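Local coordinates for erythrocyte membrane protein 1 (Plasmodium falciparum, PDB 2XU0) that probably binds receptors on the host cell surface, the piece here being the N-terminal segment and first Duffy-binding-like domain of a parasite adhesin involved in rosetting, at residues 400-405 against 416-421; 25-30 against 304-309; 308-313 against 412-417; 126-131 against 391-396. The protein carries 10 engineered substitutions. All coordinates share one frame; numbering follows the deposited sequence. Where two conformers were deposited one is given.

Interaction 1 of 4, residues 400-405 against 416-421; sequences MEIQKW and EFYENL. With PRO (proline), chain B.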
# COMPACT_ATOMS: atom_id res chain seq x y z
N MET A 400 -12.63 5.41 -13.93
CA MET A 400 -12.55 6.86 -14.05
C MET A 400 -11.14 7.34 -14.44
O MET A 400 -11.04 8.20 -15.29
CB MET A 400 -13.00 7.53 -12.76
CG MET A 400 -14.50 7.41 -12.52
SD MET A 400 -14.95 7.76 -10.81
CE MET A 400 -14.79 9.55 -10.79
N GLU A 401 -10.06 6.76 -13.82
CA GLU A 401 -8.66 7.11 -14.15
C GLU A 401 -8.34 6.71 -15.59
O GLU A 401 -7.73 7.49 -16.30
CB GLU A 401 -7.65 6.52 -13.13
CG GLU A 401 -7.80 7.10 -11.73
CD GLU A 401 -7.60 8.61 -11.66
OE1 GLU A 401 -6.44 9.05 -11.55
OE2 GLU A 401 -8.60 9.35 -11.73
N ILE A 402 -8.77 5.50 -16.00
CA ILE A 402 -8.61 4.99 -17.36
C ILE A 402 -9.36 5.91 -18.37
O ILE A 402 -8.79 6.27 -19.41
CB ILE A 402 -9.07 3.50 -17.43
CG1 ILE A 402 -8.05 2.53 -16.81
CG2 ILE A 402 -9.46 3.07 -18.87
CD1 ILE A 402 -6.63 2.41 -17.51
N GLN A 403 -10.62 6.30 -18.05
CA GLN A 403 -11.48 7.18 -18.88
C GLN A 403 -10.91 8.59 -19.00
O GLN A 403 -11.00 9.20 -20.07
CB GLN A 403 -12.93 7.27 -18.35
CG GLN A 403 -13.77 5.99 -18.52
CD GLN A 403 -13.72 5.42 -19.92
OE1 GLN A 403 -13.28 4.28 -20.13
NE2 GLN A 403 -14.13 6.20 -20.91
N LYS A 404 -10.32 9.09 -17.90
CA LYS A 404 -9.66 10.39 -17.87
C LYS A 404 -8.51 10.35 -18.90
O LYS A 404 -8.37 11.30 -19.67
CB LYS A 404 -9.14 10.67 -16.45
CG LYS A 404 -8.23 11.88 -16.32
CD LYS A 404 -7.61 11.99 -14.94
CE LYS A 404 -6.51 10.98 -14.71
NZ LYS A 404 -5.79 11.27 -13.45
N TRP A 405 -7.76 9.23 -18.98
CA TRP A 405 -6.66 9.07 -19.93
C TRP A 405 -7.13 9.11 -21.38
O TRP A 405 -6.50 9.78 -22.20
CB TRP A 405 -5.85 7.78 -19.65
CG TRP A 405 -4.86 7.49 -20.74
CD1 TRP A 405 -3.69 8.15 -20.98
CD2 TRP A 405 -5.05 6.59 -21.84
NE1 TRP A 405 -3.12 7.69 -22.15
CE2 TRP A 405 -3.94 6.75 -22.71
CE3 TRP A 405 -6.06 5.68 -22.19
CZ2 TRP A 405 -3.80 6.01 -23.89
CZ3 TRP A 405 -5.92 4.95 -23.37
CH2 TRP A 405 -4.81 5.12 -24.20
N GLU A 416 1.50 9.24 -19.36
CA GLU A 416 2.34 8.18 -19.95
C GLU A 416 2.13 6.84 -19.28
O GLU A 416 2.18 5.82 -19.98
CB GLU A 416 3.83 8.54 -19.93
CG GLU A 416 4.26 9.57 -20.97
CD GLU A 416 4.33 9.09 -22.41
OE1 GLU A 416 4.19 9.94 -23.32
OE2 GLU A 416 4.54 7.88 -22.64
N PHE A 417 1.93 6.81 -17.93
CA PHE A 417 1.73 5.53 -17.22
C PHE A 417 0.46 4.83 -17.69
O PHE A 417 0.50 3.66 -18.03
CB PHE A 417 1.69 5.73 -15.69
CG PHE A 417 1.93 4.44 -14.96
CD1 PHE A 417 3.16 4.16 -14.38
CD2 PHE A 417 0.89 3.53 -14.76
CE1 PHE A 417 3.37 2.99 -13.67
CE2 PHE A 417 1.10 2.35 -14.06
CZ PHE A 417 2.34 2.07 -13.54
N TYR A 418 -0.66 5.56 -17.70
CA TYR A 418 -1.95 5.03 -18.15
C TYR A 418 -1.87 4.65 -19.65
O TYR A 418 -2.49 3.67 -20.04
CB TYR A 418 -3.13 5.93 -17.77
CG TYR A 418 -3.49 5.83 -16.30
CD1 TYR A 418 -4.23 4.75 -15.81
CD2 TYR A 418 -3.13 6.82 -15.40
CE1 TYR A 418 -4.55 4.64 -14.45
CE2 TYR A 418 -3.47 6.74 -14.04
CZ TYR A 418 -4.17 5.64 -13.57
OH TYR A 418 -4.47 5.54 -12.23
N GLU A 419 -1.01 5.35 -20.46
CA GLU A 419 -0.76 5.02 -21.88
C GLU A 419 -0.18 3.58 -21.93
O GLU A 419 -0.67 2.75 -22.68
CB GLU A 419 0.24 6.02 -22.51
CG GLU A 419 -0.30 6.82 -23.69
CD GLU A 419 -0.19 8.33 -23.57
OE1 GLU A 419 0.95 8.84 -23.47
OE2 GLU A 419 -1.24 9.01 -23.63
N ASN A 420 0.81 3.28 -21.06
CA ASN A 420 1.44 1.96 -20.96
C ASN A 420 0.51 0.85 -20.48
O ASN A 420 0.66 -0.26 -20.95
CB ASN A 420 2.69 2.01 -20.11
CG ASN A 420 3.90 2.39 -20.90
OD1 ASN A 420 4.56 1.54 -21.51
ND2 ASN A 420 4.19 3.69 -20.96
N LEU A 421 -0.41 1.13 -19.54
CA LEU A 421 -1.39 0.15 -19.04
C LEU A 421 -2.31 -0.27 -20.17
O LEU A 421 -2.66 -1.45 -20.28
CB LEU A 421 -2.28 0.75 -17.92
CG LEU A 421 -1.74 0.75 -16.51
CD1 LEU A 421 -2.67 1.52 -15.62
CD2 LEU A 421 -1.55 -0.68 -15.98
N PRO B . -18.77 8.43 -11.86
CA PRO B . -19.78 7.73 -11.05
C PRO B . -19.39 7.69 -9.57
O PRO B . -18.16 7.70 -9.28
CB PRO B . -19.82 6.32 -11.67
CG PRO B . -18.51 6.16 -12.42
CD PRO B . -18.14 7.55 -12.87
OXT PRO B . -20.30 7.59 -8.72
O HOH W 1 -4.14 7.79 -10.95
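Trp405 and Tyr418 carry the packing between helix 371-407 and helix 415-423 of the C-terminal Duffy-binding-like subdomain; their side chains slide past each other in opposite directions, with Trp405 CG 3.8 Å from Tyr418 CB. Trp405 CG is anti to the backbone N (chi1 171°), on the side of the second helix; the indole lies with Glu419 N over one face toward the rim and Tyr418 O above the centre of the same ring. At the indole edge, Trp405 NE1 donates to Glu419 OE2 at 2.7 Å, meeting the oxygen from above the carboxylate plane. Glu419 has a second deposited conformer, so this bond describes one of its states.

The phenol of Tyr418 reaches the first helix with Glu401 C over one face and Ile402 CD1 at its edge, 3.8 Å from Tyr418 CD1. Glu401 CB comes within 3.4 Å of Tyr418 OH. One water, in the phenol plane, joins Tyr418 OH (2.6 Å) to Glu401 OE1 (2.7 Å), to which it donates. In the next shell Lys404 NZ forms a salt bridge with the same Glu401 OE1 at 3.0 Å, Phe312 and Leu313 of helix 311-338 pack on Tyr418, and Met400 SD lines the bound proline. Helices crossing at -103° thus meet through an indole and a phenol, each tied to a glutamate, one directly and one by a water; the lysine and water would probably favour a charged Glu401.

Interaction 2 of 4, residues 25-30 against 304-309; sequences VLENIG and TYLDYV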
# COMPACT_ATOMS: atom_id res chain seq x y z
N VAL A 25 3.95 -5.81 -12.20
CA VAL A 25 3.54 -5.15 -13.45
C VAL A 25 3.69 -3.61 -13.33
O VAL A 25 4.21 -2.99 -14.24
CB VAL A 25 2.12 -5.60 -13.90
CG1 VAL A 25 1.54 -4.70 -14.99
CG2 VAL A 25 2.14 -7.07 -14.34
N LEU A 26 3.30 -3.03 -12.19
CA LEU A 26 3.38 -1.57 -12.03
C LEU A 26 4.82 -1.11 -11.95
O LEU A 26 5.15 -0.08 -12.53
CB LEU A 26 2.55 -1.07 -10.81
CG LEU A 26 1.03 -1.39 -10.79
CD1 LEU A 26 0.44 -1.21 -9.38
CD2 LEU A 26 0.27 -0.56 -11.78
N GLU A 27 5.68 -1.86 -11.23
CA GLU A 27 7.12 -1.59 -11.10
C GLU A 27 7.78 -1.60 -12.50
O GLU A 27 8.64 -0.76 -12.81
CB GLU A 27 7.79 -2.68 -10.25
CG GLU A 27 7.73 -2.45 -8.75
CD GLU A 27 8.78 -1.51 -8.21
OE1 GLU A 27 9.38 -0.76 -9.00
OE2 GLU A 27 8.95 -1.48 -6.97
N ASN A 28 7.34 -2.52 -13.34
CA ASN A 28 7.87 -2.59 -14.69
C ASN A 28 7.49 -1.39 -15.54
O ASN A 28 8.32 -0.92 -16.32
CB ASN A 28 7.61 -3.91 -15.35
CG ASN A 28 8.53 -4.99 -14.82
OD1 ASN A 28 9.75 -4.87 -14.87
ND2 ASN A 28 7.96 -6.04 -14.27
N ILE A 29 6.30 -0.84 -15.33
CA ILE A 29 5.93 0.38 -16.06
C ILE A 29 6.64 1.57 -15.42
O ILE A 29 7.12 2.43 -16.15
CB ILE A 29 4.39 0.55 -16.21
CG1 ILE A 29 3.79 -0.65 -16.95
CG2 ILE A 29 4.07 1.87 -16.92
CD1 ILE A 29 2.26 -0.82 -16.77
N GLY A 30 6.79 1.55 -14.09
CA GLY A 30 7.52 2.57 -13.33
C GLY A 30 8.95 2.78 -13.80
O GLY A 30 9.43 3.91 -13.84
N THR A 304 13.55 0.11 -6.13
CA THR A 304 12.14 0.34 -6.43
C THR A 304 11.94 1.52 -7.36
O THR A 304 12.72 2.49 -7.36
CB THR A 304 11.27 0.46 -5.11
OG1 THR A 304 9.90 0.63 -5.48
CG2 THR A 304 11.65 1.65 -4.24
N TYR A 305 10.83 1.45 -8.08
CA TYR A 305 10.33 2.49 -8.99
C TYR A 305 8.86 2.79 -8.68
O TYR A 305 8.17 3.35 -9.51
CB TYR A 305 10.56 2.08 -10.44
CG TYR A 305 12.03 1.81 -10.72
CD1 TYR A 305 12.90 2.84 -11.06
CD2 TYR A 305 12.55 0.52 -10.60
CE1 TYR A 305 14.25 2.59 -11.33
CE2 TYR A 305 13.90 0.26 -10.84
CZ TYR A 305 14.73 1.29 -11.26
OH TYR A 305 16.05 0.99 -11.51
N LEU A 306 8.40 2.47 -7.45
CA LEU A 306 7.01 2.74 -7.05
C LEU A 306 6.74 4.23 -7.00
O LEU A 306 5.63 4.65 -7.29
CB LEU A 306 6.65 2.07 -5.72
CG LEU A 306 6.40 0.55 -5.72
CD1 LEU A 306 5.97 0.09 -4.33
CD2 LEU A 306 5.32 0.14 -6.71
N ASP A 307 7.79 5.04 -6.74
CA ASP A 307 7.65 6.50 -6.74
C ASP A 307 7.34 7.05 -8.17
O ASP A 307 7.15 8.26 -8.34
CB ASP A 307 8.86 7.17 -6.08
CG ASP A 307 10.24 6.79 -6.62
OD1 ASP A 307 10.43 5.60 -6.99
OD2 ASP A 307 11.16 7.65 -6.57
N TYR A 308 7.27 6.17 -9.18
CA TYR A 308 6.89 6.55 -10.55
C TYR A 308 5.59 5.86 -10.96
O TYR A 308 5.22 5.85 -12.14
CB TYR A 308 8.05 6.33 -11.55
CG TYR A 308 9.18 7.28 -11.24
CD1 TYR A 308 9.15 8.60 -11.70
CD2 TYR A 308 10.16 6.95 -10.31
CE1 TYR A 308 10.11 9.52 -11.30
CE2 TYR A 308 11.09 7.88 -9.86
CZ TYR A 308 11.07 9.17 -10.38
OH TYR A 308 12.02 10.08 -10.02
N VAL A 309 4.88 5.31 -9.97
CA VAL A 309 3.59 4.64 -10.18
C VAL A 309 2.48 5.57 -9.66
O VAL A 309 2.59 5.99 -8.50
CB VAL A 309 3.51 3.22 -9.51
CG1 VAL A 309 2.11 2.59 -9.68
CG2 VAL A 309 4.59 2.29 -10.06
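Glu27 OE2 is gripped by two hydroxyls: Thr304 OG1 donates to it at 2.8 Å, and Tyr278 OH, from a neighbouring loop, is hydrogen-bonded to it as well. The other oxygen, Glu27 OE1, takes the backbone N-H of Tyr305 on its syn lone pair at 2.8 Å, and also lies in plane at the edge of the Tyr305 ring. A bend at chi2 (-82°) turns CD away from an extended course, and Leu306 CG packs against Glu27 OE2 at 3.5 Å. Thr304 OG1 has a further role, accepting from Leu306 N in an ST turn, which fixes the hydroxyl while it donates to the glutamate.

On either side of Glu27 in the helix sequence the contact is mainly van der Waals. Before it, Leu26 and Val309 cross at about a right angle, CB to CG1 3.9 Å, and Val309 CG2 rests on Leu26 O. After it, Gly30 brings its backbone against the loop, its C 3.8 Å from Tyr305 CB and its O 3.6 Å from Tyr308 CB; a beta carbon there would clash with Tyr305 O. The N-terminal segment is thereby docked on the Duffy-binding domain through a buried carboxylate whose two oxygens both accept hydrogen bonds, which would probably stabilise its negative charge.

Interaction 3 of 4, residues 308-313 against 412-417; sequences YVPQFL and YYDKEF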
# COMPACT_ATOMS: atom_id res chain seq x y z
N TYR A 308 7.27 6.17 -9.18
CA TYR A 308 6.89 6.55 -10.55
C TYR A 308 5.59 5.86 -10.96
O TYR A 308 5.22 5.85 -12.14
CB TYR A 308 8.05 6.33 -11.55
CG TYR A 308 9.18 7.28 -11.24
CD1 TYR A 308 9.15 8.60 -11.70
CD2 TYR A 308 10.16 6.95 -10.31
CE1 TYR A 308 10.11 9.52 -11.30
CE2 TYR A 308 11.09 7.88 -9.86
CZ TYR A 308 11.07 9.17 -10.38
OH TYR A 308 12.02 10.08 -10.02
N VAL A 309 4.88 5.31 -9.97
CA VAL A 309 3.59 4.64 -10.18
C VAL A 309 2.48 5.57 -9.66
O VAL A 309 2.59 5.99 -8.50
CB VAL A 309 3.51 3.22 -9.51
CG1 VAL A 309 2.11 2.59 -9.68
CG2 VAL A 309 4.59 2.29 -10.06
N PRO A 310 1.41 5.88 -10.45
CA PRO A 310 0.33 6.70 -9.89
C PRO A 310 -0.12 6.20 -8.52
O PRO A 310 -0.31 5.00 -8.30
CB PRO A 310 -0.80 6.58 -10.94
CG PRO A 310 -0.08 6.31 -12.22
CD PRO A 310 1.11 5.47 -11.84
N GLN A 311 -0.28 7.14 -7.60
CA GLN A 311 -0.64 6.89 -6.20
C GLN A 311 -1.90 6.04 -6.00
O GLN A 311 -1.88 5.12 -5.17
CB GLN A 311 -0.71 8.21 -5.42
CG GLN A 311 -0.98 8.04 -3.92
CD GLN A 311 -0.83 9.29 -3.16
OE1 GLN A 311 -1.58 10.26 -3.35
NE2 GLN A 311 0.10 9.28 -2.20
N PHE A 312 -2.97 6.32 -6.76
CA PHE A 312 -4.22 5.56 -6.69
C PHE A 312 -3.95 4.06 -6.97
O PHE A 312 -4.50 3.20 -6.29
CB PHE A 312 -5.29 6.13 -7.68
CG PHE A 312 -6.41 5.13 -7.90
CD1 PHE A 312 -7.32 4.85 -6.89
CD2 PHE A 312 -6.46 4.36 -9.07
CE1 PHE A 312 -8.25 3.81 -7.02
CE2 PHE A 312 -7.41 3.35 -9.21
CZ PHE A 312 -8.31 3.09 -8.20
N LEU A 313 -3.14 3.75 -7.99
CA LEU A 313 -2.80 2.36 -8.34
C LEU A 313 -2.00 1.67 -7.21
O LEU A 313 -2.23 0.49 -6.91
CB LEU A 313 -2.03 2.30 -9.69
CG LEU A 313 -2.83 2.80 -10.90
CD1 LEU A 313 -1.98 2.83 -12.15
CD2 LEU A 313 -4.16 1.98 -11.09
N TYR A 412 -0.55 15.56 -18.46
CA TYR A 412 -0.49 15.51 -16.99
C TYR A 412 0.53 14.43 -16.59
O TYR A 412 0.87 13.59 -17.43
CB TYR A 412 -1.88 15.32 -16.33
CG TYR A 412 -2.64 14.07 -16.73
CD1 TYR A 412 -2.60 12.93 -15.93
CD2 TYR A 412 -3.43 14.05 -17.88
CE1 TYR A 412 -3.31 11.78 -16.28
CE2 TYR A 412 -4.12 12.89 -18.25
CZ TYR A 412 -4.06 11.76 -17.45
OH TYR A 412 -4.74 10.62 -17.80
N TYR A 413 1.08 14.50 -15.35
CA TYR A 413 2.13 13.59 -14.87
C TYR A 413 1.86 12.08 -14.98
O TYR A 413 2.79 11.31 -15.24
CB TYR A 413 2.69 13.99 -13.47
CG TYR A 413 1.64 14.14 -12.38
CD1 TYR A 413 1.23 13.04 -11.63
CD2 TYR A 413 1.09 15.38 -12.08
CE1 TYR A 413 0.27 13.18 -10.62
CE2 TYR A 413 0.15 15.53 -11.06
CZ TYR A 413 -0.26 14.43 -10.34
OH TYR A 413 -1.19 14.61 -9.34
N ASP A 414 0.58 11.66 -14.83
CA ASP A 414 0.18 10.25 -14.88
C ASP A 414 -0.17 9.73 -16.28
O ASP A 414 -0.39 8.52 -16.42
CB ASP A 414 -1.01 10.00 -13.93
CG ASP A 414 -0.69 10.01 -12.45
OD1 ASP A 414 0.50 9.85 -12.09
OD2 ASP A 414 -1.64 10.12 -11.65
N LYS A 415 -0.26 10.62 -17.29
CA LYS A 415 -0.66 10.27 -18.67
C LYS A 415 0.15 9.14 -19.30
O LYS A 415 -0.46 8.15 -19.68
CB LYS A 415 -0.70 11.50 -19.59
CG LYS A 415 -1.63 11.34 -20.78
CD LYS A 415 -1.57 12.54 -21.69
CE LYS A 415 -2.76 12.58 -22.62
NZ LYS A 415 -2.69 13.75 -23.54
N GLU A 416 1.50 9.24 -19.36
CA GLU A 416 2.34 8.18 -19.95
C GLU A 416 2.13 6.84 -19.28
O GLU A 416 2.18 5.82 -19.98
CB GLU A 416 3.83 8.54 -19.93
CG GLU A 416 4.26 9.57 -20.97
CD GLU A 416 4.33 9.09 -22.41
OE1 GLU A 416 4.19 9.94 -23.32
OE2 GLU A 416 4.54 7.88 -22.64
N PHE A 417 1.93 6.81 -17.93
CA PHE A 417 1.73 5.53 -17.22
C PHE A 417 0.46 4.83 -17.69
O PHE A 417 0.50 3.66 -18.03
CB PHE A 417 1.69 5.73 -15.69
CG PHE A 417 1.93 4.44 -14.96
CD1 PHE A 417 3.16 4.16 -14.38
CD2 PHE A 417 0.89 3.53 -14.76
CE1 PHE A 417 3.37 2.99 -13.67
CE2 PHE A 417 1.10 2.35 -14.06
CZ PHE A 417 2.34 2.07 -13.54
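Pro310 lies over the Phe417 ring in a CH-pi contact: CD stands 3.4 Å from the ring centroid and 14° off the normal, so CD sits almost directly over the ring centre. Phe417 CG is anti to the backbone N (chi1 -162°), on the side of the loop that leads into helix 311-338.

Apolar contacts continue around the ring. Val309 brings its two methyls to the far end of the ring, CG1 to Phe417 CZ and CG2 to Phe417 CE1 both at 3.9 Å, the side chains crossing obliquely. Leu313, the third residue of helix 311-338, reaches Phe417 CE2 with CD1 at 3.7 Å, the two side chains running past each other in opposite directions. Ile29 and Ile33 of helix 22-39 also pack on Phe417, so the N-terminal segment shares in burying it.

Polar atoms also touch carbon: Tyr308 O lies 3.5 Å from Phe417 CD1. Asp414, within the type I turn from Tyr412 to Lys415, lays its carboxylate against the proline: OD1 is 3.6 Å from Pro310 CG, and both oxygens are 3.7 Å from Pro310 CB.

Pro310 occupies the N-cap position of helix 311-338; its CD meets the Phe417 face while CB and CG meet the Asp414 carboxylate. This joins the end of the Duffy-binding domain range, at the entry to helix 311-338, to helix 415-423 of the C-terminal subdomain by dispersion and CH-pi attraction, with the electron-poor CD of a proline, bonded to the amide nitrogen, a favourable partner for the aromatic face.

Interaction 4 of 4, residues 126-131 against 391-396; sequences NGAACA and FYKQNL. Engineered in segment 126-131: Ala128 (natural residue Thr). With PRO (proline), chain B.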
# COMPACT_ATOMS: atom_id res chain seq x y z
N ASN A 126 -19.41 8.03 -6.29
CA ASN A 126 -19.18 6.75 -5.59
C ASN A 126 -17.72 6.31 -5.77
O ASN A 126 -17.13 5.80 -4.82
CB ASN A 126 -20.15 5.66 -6.05
CG ASN A 126 -21.56 5.92 -5.63
OD1 ASN A 126 -21.87 5.94 -4.43
ND2 ASN A 126 -22.43 6.19 -6.60
N GLY A 127 -17.14 6.56 -6.95
CA GLY A 127 -15.75 6.25 -7.26
C GLY A 127 -14.81 6.98 -6.32
O GLY A 127 -14.95 8.20 -6.14
N ALA A 128 -13.88 6.25 -5.67
CA ALA A 128 -13.01 6.86 -4.66
C ALA A 128 -11.68 6.18 -4.49
O ALA A 128 -11.58 4.96 -4.60
CB ALA A 128 -13.74 6.91 -3.32
N ALA A 129 -10.65 6.96 -4.16
CA ALA A 129 -9.33 6.40 -3.83
C ALA A 129 -9.37 6.12 -2.30
O ALA A 129 -10.11 6.80 -1.57
CB ALA A 129 -8.24 7.41 -4.16
N CYS A 130 -8.66 5.06 -1.83
CA CYS A 130 -8.62 4.68 -0.41
C CYS A 130 -7.24 4.88 0.14
O CYS A 130 -6.34 4.14 -0.23
CB CYS A 130 -9.11 3.24 -0.18
SG CYS A 130 -10.89 3.00 -0.48
N ALA A 131 -7.07 5.85 1.02
CA ALA A 131 -5.77 6.09 1.67
C ALA A 131 -5.56 4.95 2.66
O ALA A 131 -6.43 4.72 3.49
CB ALA A 131 -5.74 7.44 2.37
N PHE A 391 -13.87 -1.89 -2.04
CA PHE A 391 -13.53 -2.54 -3.29
C PHE A 391 -14.29 -1.92 -4.48
O PHE A 391 -13.66 -1.53 -5.47
CB PHE A 391 -13.81 -4.07 -3.21
CG PHE A 391 -13.67 -4.70 -4.58
CD1 PHE A 391 -12.41 -4.91 -5.14
CD2 PHE A 391 -14.79 -4.97 -5.35
CE1 PHE A 391 -12.28 -5.40 -6.44
CE2 PHE A 391 -14.66 -5.46 -6.65
CZ PHE A 391 -13.40 -5.67 -7.19
N TYR A 392 -15.64 -1.80 -4.37
CA TYR A 392 -16.43 -1.22 -5.48
C TYR A 392 -16.04 0.23 -5.73
O TYR A 392 -15.98 0.65 -6.89
CB TYR A 392 -17.95 -1.29 -5.20
CG TYR A 392 -18.57 -2.67 -5.29
CD1 TYR A 392 -18.30 -3.51 -6.37
CD2 TYR A 392 -19.58 -3.05 -4.40
CE1 TYR A 392 -18.97 -4.72 -6.52
CE2 TYR A 392 -20.23 -4.28 -4.53
CZ TYR A 392 -19.92 -5.11 -5.58
OH TYR A 392 -20.51 -6.34 -5.67
N LYS A 393 -15.72 0.98 -4.65
CA LYS A 393 -15.33 2.40 -4.77
C LYS A 393 -14.05 2.57 -5.56
O LYS A 393 -13.94 3.51 -6.32
CB LYS A 393 -15.16 3.03 -3.40
CG LYS A 393 -16.47 3.30 -2.66
CD LYS A 393 -16.14 3.92 -1.36
CE LYS A 393 -17.20 4.88 -0.91
NZ LYS A 393 -17.97 4.31 0.23
N GLN A 394 -13.09 1.66 -5.37
CA GLN A 394 -11.79 1.69 -6.05
C GLN A 394 -11.90 1.16 -7.47
O GLN A 394 -11.21 1.62 -8.38
CB GLN A 394 -10.76 0.94 -5.24
CG GLN A 394 -10.39 1.71 -4.00
CD GLN A 394 -9.54 0.86 -3.09
OE1 GLN A 394 -10.01 -0.12 -2.49
NE2 GLN A 394 -8.28 1.17 -3.05
N ASN A 395 -12.84 0.25 -7.66
CA ASN A 395 -13.19 -0.35 -8.93
C ASN A 395 -13.69 0.76 -9.85
O ASN A 395 -13.27 0.85 -11.00
CB ASN A 395 -14.29 -1.39 -8.68
CG ASN A 395 -14.70 -2.22 -9.84
OD1 ASN A 395 -14.94 -1.75 -10.96
ND2 ASN A 395 -14.86 -3.49 -9.58
N LEU A 396 -14.56 1.62 -9.32
CA LEU A 396 -15.09 2.77 -10.05
C LEU A 396 -13.99 3.80 -10.33
O LEU A 396 -13.91 4.33 -11.44
CB LEU A 396 -16.26 3.43 -9.27
CG LEU A 396 -17.56 2.66 -9.21
CD1 LEU A 396 -18.45 3.17 -8.11
CD2 LEU A 396 -18.30 2.76 -10.52
N PRO B . -18.77 8.43 -11.86
CA PRO B . -19.78 7.73 -11.05
C PRO B . -19.39 7.69 -9.57
O PRO B . -18.16 7.70 -9.28
CB PRO B . -19.82 6.32 -11.67
CG PRO B . -18.51 6.16 -12.42
CD PRO B . -18.14 7.55 -12.87
OXT PRO B . -20.30 7.59 -8.72
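Leu396 points at the 126-131 loop, and Lys393, one turn earlier on helix 371-407, lies alongside it. Leu396 CB packs on Gly127 CA at 3.5 Å, its CD1 branch touches Asn126 CB at 3.7 Å, and its CD2 branch turns to the ring of the bound proline, 3.9 Å from PRO CG. Lys393 lays its aliphatic part beside the loop, CG 3.4 Å from Asn126 O, before the chain bends at chi3 and chi4 and NZ pairs with Glu389. Lys393 has a second deposited conformer.

Between these side chains the backbones join directly. Ala128 N donates to Lys393 O at 2.8 Å and nearly straight (170°), coming from above the carbonyl plane, while Gly127 CA adds a C-H...O contact to the same oxygen. The CB of Ala128, an engineered residue, lies beside Lys393 CB. Further along the loop, Gln394 extends beyond CG past Cys130, its CD 3.6 Å from Cys130 SG. That sulfur is fixed by the disulfide to Cys113.

Asn126 and Gly127 turn their backbone N-H groups to the proline carboxylate: Asn126 N donates to PRO OXT at 2.6 Å and Gly127 N to PRO O, with a weak bond from Asn126 ND2 to OXT. Met400 and Ala125 complete the pocket. The arrangement is a ligand pocket in which consecutive amides hold a carboxylate and a helix leucine lines the pyrrolidine, at the junction of a disulfide-bonded loop and a long helix of the Duffy-binding-like fold.

Interactions 1, 2 and 3 form one continuous cluster. Interactions 1 and 3 share Glu416 and Phe417 of helix 415-423, their centres about 8 Å apart; interactions 2 and 3 share Tyr308 and Val309, with centres about 9 Å apart. Phe417 ties the three together, since Ile29 CG2 of interaction 2 lies 3.5 Å from Phe417 CE1. Interaction 4 uses an earlier stretch of the same helix 371-407 as interaction 1, their centres about 16 Å apart, and Met400 SD lies 3.9 Å from Gly127 CA. It also touches interaction 3, where Phe312 CZ meets Gln394 O at 3.3 Å. Interactions 1 and 4 both reach the bound proline.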